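Local coordinates for acetylornithine aminotransferase (Aquifex aeolicus, PDB 2EH6), which catalyses the pyridoxal 5'-phosphate-dependent transfer of an amino group from N(2)-acetyl-L-ornithine to 2-oxoglutarate in arginine biosynthesis, at the interface of chains A and B. Numbering follows the deposited sequence. Chains: chain A/B, Acetylornithine aminotransferase.

All three contacts belong to one homodimer interface, and its two-fold symmetry gives each a twin with the chains exchanged. Contacts 1 and 2 are neighbours, the centres of their C-alpha atoms about 8 Å apart; they share B:Tyr132, and both pair helix 95-112 of one subunit with helix 132-137 of the other. Contact 2 lies where equivalent residues of the two chains meet. Contact 3 is about 21 Å from contact 1 and 23 Å from contact 2, between the same centres. There the cofactor lysine of one subunit meets a cofactor-binding threonine of the other, so dimerisation helps to build the active site.

Contact 1: the interface of chains A and B. Residues chain A 100, 103-104, 107; chain B 130, 132, 135, 147.
A:Lys104 lies between two aromatic residues of chain B, and its long chain suits it to touch both before its charge ends among polar groups. CG lies off one face of the B:Tyr132 ring at CE2, the two side chains running past each other in opposite directions. Farther out, CE sits over the face of B:Phe147, 3.6 Å from the ring centroid, a CH-pi contact. A bend at chi3 (66°) turns the end of the chain toward B:Arg130, where NZ donates to the backbone O at 2.8 Å, in the carbonyl plane and on a lone pair. A water links the same NZ to B:Arg130 NH1, and probably eases the nearness of the two positive groups.

B:Tyr132 is held at both ends. Its backbone N donates to A:Glu100 OE1 at 2.9 Å, from above the carboxylate plane, while its OH bonds to B:Phe147 O at 2.7 Å. That carbonyl also accepts from A:Arg107 NH1 at 3.1 Å, in the guanidinium plane; the guanidinium stands almost upright to the tyrosine ring, 84° apart. A:Ile103 CG2 meets CE2 from the other side of the ring.

The chain A residues line successive turns of helix 95-112, facing the start of helix 132-137 and the loop residues B:Arg130 and B:Phe147.

Contact 2: the interface of chains A and B. Residues chain A 132-133, 150-151; chain B 100, 132-133, 151.
A:Val151 and B:Val151 meet through their CG2 methyls, 3.7 Å apart, their side chains crossing at about a right angle. In both, CG1 stands anti to the backbone N (chi1 178° in A:Val151 and -176° in B:Val151), which leaves CG2 to point at the partner. A:Val151 CG2 also rests against B:Tyr132 CB at 3.8 Å, and B:Val151 CG2 makes the matching contact with A:Tyr132. Branched at CB, valine offers a compact methyl to this apolar centre. A:Gly133 CA comes within 3.9 Å of B:Tyr132 CB, and the lack of a side chain probably lets the two helices approach closely. Outside the valines the packing loosens: A:Leu150 O stays 4.5 Å from B:Val151 CG1, well beyond the methyl contact.

The other part of the contact is polar. B:Glu100, its chain bent at chi2 (-85°), spreads its carboxylate between the subunits: OE1 accepts a nearly straight bond from A:Tyr132 N at 3.0 Å, from above the carboxylate plane, and OE2 a bent one from B:Gly133 N of its own chain at 2.7 Å. OE1 also lies at the edge of the A:Tyr132 ring, in its plane. With an alanine here, both backbone N-H groups are likely to lose these acceptors, weakening the tie between the helix starts.

The facing helices 132-137 meet about the two-fold axis of the dimer, with helix 95-112 of chain B behind the carboxylate and the loops bearing A:Val151 and B:Val151 completing the apolar side.

Contact 3: the interface of chains A and B. Residues chain A 62, 64, 270-271; chain B 36, 39, 241.
A chi1 of 173° swings the A:His62 imidazole away from its backbone N, over to B:Gly36 and B:Val39. The second torsion, 85°, turns the ring to present NE2 to B:Gly36 O at 3.0 Å, a nearly straight bond (163° at H) that lies in the carbonyl plane, on a lone pair, and close to the ring plane. Histidine suits the place because it gives both a directed N-H and a flat face. B:Val39 CG1 lies over one face, toward the rim, 3.8 Å from the ring centroid, and A:Ser64 N, of the histidine's own chain, over the other.

The two methyls of B:Val39 in the main divide the work. CG1 also meets the edge of A:Phe271 at CE1, 3.6 Å away, whereas CG2 packs against A:Thr270 CG2 at 3.5 Å and also flanks the imidazole. B:Gly36, without a side chain, probably lets A:Ser64 CB approach its CA to 3.8 Å.

At the neighbouring CZ, A:Phe271 touches B:Lys241 CA at 3.6 Å, which probably helps to place the lysine backbone. B:Lys241 is the residue that forms the Schiff base with pyridoxal phosphate, though that bond is absent here. Its CE lies 3.6 Å from A:Thr270 OG1, the hydroxyl of a cofactor-binding residue.

Loop residues of chain A thus reach helix 35-38 of chain B, the residue just after it and 3-10 helix 241-244, where the subunits jointly line the active site.

Contact 1: the interface of chains A and B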
# COMPACT_ATOMS: atom_id res chain seq x y z
N GLU A 100 6.18 -2.69 -7.52
CA GLU A 100 7.26 -3.26 -6.72
C GLU A 100 7.23 -4.79 -6.83
O GLU A 100 8.29 -5.42 -6.98
CB GLU A 100 7.10 -2.85 -5.25
CG GLU A 100 7.31 -1.37 -4.95
CD GLU A 100 8.76 -1.02 -4.62
OE1 GLU A 100 9.60 -1.93 -4.52
OE2 GLU A 100 9.05 0.18 -4.44
N ILE A 103 8.61 -5.89 -10.28
CA ILE A 103 10.07 -5.77 -10.36
C ILE A 103 10.73 -6.94 -9.63
O ILE A 103 11.69 -7.53 -10.12
CB ILE A 103 10.55 -4.45 -9.73
CG1 ILE A 103 10.09 -3.27 -10.59
CG2 ILE A 103 12.08 -4.45 -9.57
CD1 ILE A 103 10.33 -1.92 -9.95
N LYS A 104 10.20 -7.28 -8.46
CA LYS A 104 10.74 -8.38 -7.68
C LYS A 104 10.54 -9.71 -8.40
O LYS A 104 11.48 -10.52 -8.49
CB LYS A 104 10.07 -8.44 -6.31
CG LYS A 104 10.38 -7.23 -5.44
CD LYS A 104 9.78 -7.35 -4.04
CE LYS A 104 10.42 -8.47 -3.24
NZ LYS A 104 9.85 -8.59 -1.86
N ARG A 107 12.98 -10.10 -11.40
CA ARG A 107 14.35 -10.40 -10.99
C ARG A 107 14.49 -11.83 -10.51
O ARG A 107 15.41 -12.54 -10.92
CB ARG A 107 14.83 -9.43 -9.90
CG ARG A 107 15.33 -8.11 -10.45
CD ARG A 107 16.01 -7.26 -9.39
NE ARG A 107 16.60 -6.07 -10.00
CZ ARG A 107 17.16 -5.08 -9.32
NH1 ARG A 107 17.20 -5.11 -8.00
NH2 ARG A 107 17.67 -4.04 -9.97
N ARG B 130 8.13 -5.52 2.41
CA ARG B 130 8.57 -6.27 1.24
C ARG B 130 8.92 -5.43 0.02
O ARG B 130 9.49 -5.95 -0.94
CB ARG B 130 7.50 -7.29 0.85
CG ARG B 130 7.14 -8.30 1.93
CD ARG B 130 8.18 -9.40 2.04
NE ARG B 130 7.59 -10.61 2.59
CZ ARG B 130 8.11 -11.83 2.46
NH1 ARG B 130 9.24 -12.00 1.79
NH2 ARG B 130 7.49 -12.88 2.97
N TYR B 132 11.05 -2.62 -2.05
CA TYR B 132 12.50 -2.40 -2.03
C TYR B 132 13.15 -1.61 -0.90
O TYR B 132 14.16 -2.06 -0.35
CB TYR B 132 12.97 -1.87 -3.39
CG TYR B 132 13.32 -3.02 -4.31
CD1 TYR B 132 14.55 -3.68 -4.19
CD2 TYR B 132 12.40 -3.52 -5.23
CE1 TYR B 132 14.84 -4.81 -4.95
CE2 TYR B 132 12.68 -4.65 -6.00
CZ TYR B 132 13.91 -5.30 -5.85
OH TYR B 132 14.19 -6.43 -6.59
N LEU B 135 12.43 -3.58 2.26
CA LEU B 135 13.10 -4.87 2.17
C LEU B 135 14.60 -4.73 2.47
O LEU B 135 15.20 -5.63 3.05
CB LEU B 135 12.91 -5.45 0.77
CG LEU B 135 13.49 -6.85 0.52
CD1 LEU B 135 12.83 -7.86 1.45
CD2 LEU B 135 13.26 -7.23 -0.94
N PHE B 147 16.13 -11.02 -5.25
CA PHE B 147 15.70 -9.67 -5.60
C PHE B 147 16.81 -8.64 -5.69
O PHE B 147 16.57 -7.49 -6.10
CB PHE B 147 14.64 -9.22 -4.59
CG PHE B 147 13.56 -10.23 -4.37
CD1 PHE B 147 12.72 -10.59 -5.41
CD2 PHE B 147 13.41 -10.84 -3.13
CE1 PHE B 147 11.74 -11.57 -5.23
CE2 PHE B 147 12.43 -11.81 -2.94
CZ PHE B 147 11.59 -12.18 -3.99
O HOH W 1 10.89 -10.56 -0.09

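Contact 2: the interface of chains A and B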
# COMPACT_ATOMS: atom_id res chain seq x y z
N TYR A 132 10.69 3.02 -3.12
CA TYR A 132 11.97 2.86 -3.80
C TYR A 132 12.06 2.07 -5.10
O TYR A 132 12.68 2.54 -6.05
CB TYR A 132 13.03 2.38 -2.81
CG TYR A 132 13.70 3.54 -2.10
CD1 TYR A 132 14.72 4.26 -2.72
CD2 TYR A 132 13.28 3.95 -0.84
CE1 TYR A 132 15.31 5.37 -2.10
CE2 TYR A 132 13.85 5.06 -0.20
CZ TYR A 132 14.86 5.76 -0.84
OH TYR A 132 15.42 6.85 -0.22
N GLY A 133 11.47 0.88 -5.15
CA GLY A 133 11.53 0.10 -6.37
C GLY A 133 10.84 0.83 -7.51
O GLY A 133 11.39 0.99 -8.60
N LEU A 150 19.09 5.13 -5.40
CA LEU A 150 17.89 4.35 -5.67
C LEU A 150 18.31 2.90 -5.86
O LEU A 150 19.47 2.55 -5.63
CB LEU A 150 17.23 4.85 -6.95
CG LEU A 150 16.96 6.36 -7.00
CD1 LEU A 150 16.39 6.74 -8.35
CD2 LEU A 150 16.01 6.75 -5.87
N VAL A 151 17.37 2.05 -6.28
CA VAL A 151 17.70 0.66 -6.53
C VAL A 151 18.55 0.68 -7.79
O VAL A 151 18.19 1.33 -8.77
CB VAL A 151 16.44 -0.20 -6.78
CG1 VAL A 151 16.85 -1.63 -7.08
CG2 VAL A 151 15.53 -0.16 -5.56
N GLU B 100 8.81 2.95 3.94
CA GLU B 100 9.38 3.58 2.75
C GLU B 100 9.37 5.10 2.91
O GLU B 100 10.35 5.77 2.59
CB GLU B 100 8.57 3.21 1.49
CG GLU B 100 8.63 1.74 1.06
CD GLU B 100 9.84 1.39 0.19
OE1 GLU B 100 10.57 2.32 -0.22
OE2 GLU B 100 10.04 0.19 -0.09
N TYR B 132 11.05 -2.62 -2.05
CA TYR B 132 12.50 -2.40 -2.03
C TYR B 132 13.15 -1.61 -0.90
O TYR B 132 14.16 -2.06 -0.35
CB TYR B 132 12.97 -1.87 -3.39
CG TYR B 132 13.32 -3.02 -4.31
CD1 TYR B 132 14.55 -3.68 -4.19
CD2 TYR B 132 12.40 -3.52 -5.23
CE1 TYR B 132 14.84 -4.81 -4.95
CE2 TYR B 132 12.68 -4.65 -6.00
CZ TYR B 132 13.91 -5.30 -5.85
OH TYR B 132 14.19 -6.43 -6.59
N GLY B 133 12.59 -0.46 -0.53
CA GLY B 133 13.19 0.30 0.55
C GLY B 133 13.07 -0.44 1.87
O GLY B 133 14.05 -0.61 2.61
N VAL B 151 18.42 -1.52 -2.18
CA VAL B 151 18.79 -0.12 -2.08
C VAL B 151 20.09 -0.08 -1.27
O VAL B 151 20.18 -0.65 -0.18
CB VAL B 151 17.74 0.71 -1.33
CG1 VAL B 151 18.15 2.18 -1.36
CG2 VAL B 151 16.37 0.53 -1.97

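Contact 3: the interface of chains A and B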
# COMPACT_ATOMS: atom_id res chain seq x y z
N HIS A 62 -10.94 -8.25 7.39
CA HIS A 62 -9.56 -8.72 7.26
C HIS A 62 -9.32 -10.02 8.03
O HIS A 62 -9.73 -10.18 9.18
CB HIS A 62 -8.64 -7.62 7.80
CG HIS A 62 -7.22 -8.13 7.85
ND1 HIS A 62 -6.38 -8.10 6.79
CD2 HIS A 62 -6.54 -8.68 8.94
CE1 HIS A 62 -5.22 -8.62 7.23
NE2 HIS A 62 -5.29 -8.97 8.52
N SER A 64 -6.09 -11.81 6.95
CA SER A 64 -4.68 -12.04 6.55
C SER A 64 -4.50 -13.27 5.66
O SER A 64 -5.31 -14.18 5.60
CB SER A 64 -3.74 -12.15 7.75
OG SER A 64 -3.66 -13.51 8.16
N THR A 270 0.38 -7.74 4.22
CA THR A 270 -0.55 -7.98 5.32
C THR A 270 -1.99 -7.68 4.90
O THR A 270 -2.87 -8.53 5.07
CB THR A 270 -0.19 -7.12 6.56
OG1 THR A 270 1.13 -7.44 7.02
CG2 THR A 270 -1.18 -7.39 7.69
N PHE A 271 -2.23 -6.49 4.35
CA PHE A 271 -3.58 -6.10 3.93
C PHE A 271 -3.98 -6.61 2.55
O PHE A 271 -5.17 -6.59 2.19
CB PHE A 271 -3.71 -4.57 3.90
CG PHE A 271 -3.52 -3.90 5.23
CD1 PHE A 271 -4.22 -4.33 6.36
CD2 PHE A 271 -2.69 -2.79 5.34
CE1 PHE A 271 -4.08 -3.65 7.57
CE2 PHE A 271 -2.55 -2.11 6.55
CZ PHE A 271 -3.25 -2.54 7.66
N GLY B 36 -5.42 -11.55 12.54
CA GLY B 36 -4.90 -11.23 11.23
C GLY B 36 -3.53 -10.60 11.30
O GLY B 36 -3.19 -9.73 10.50
N VAL B 39 -3.84 -6.98 13.24
CA VAL B 39 -4.58 -5.99 12.47
C VAL B 39 -5.97 -5.70 13.04
O VAL B 39 -6.38 -4.54 13.17
CB VAL B 39 -4.72 -6.46 10.99
CG1 VAL B 39 -5.66 -5.54 10.23
CG2 VAL B 39 -3.36 -6.48 10.32
N LYS B 241 -1.08 -1.71 10.33
CA LYS B 241 -1.79 -2.83 10.93
C LYS B 241 -3.00 -2.46 11.81
O LYS B 241 -4.03 -2.01 11.29
CB LYS B 241 -0.82 -3.74 11.70
CG LYS B 241 0.14 -4.53 10.77
CD LYS B 241 0.72 -5.77 11.46
CE LYS B 241 1.52 -6.67 10.49
NZ LYS B 241 2.83 -6.03 10.20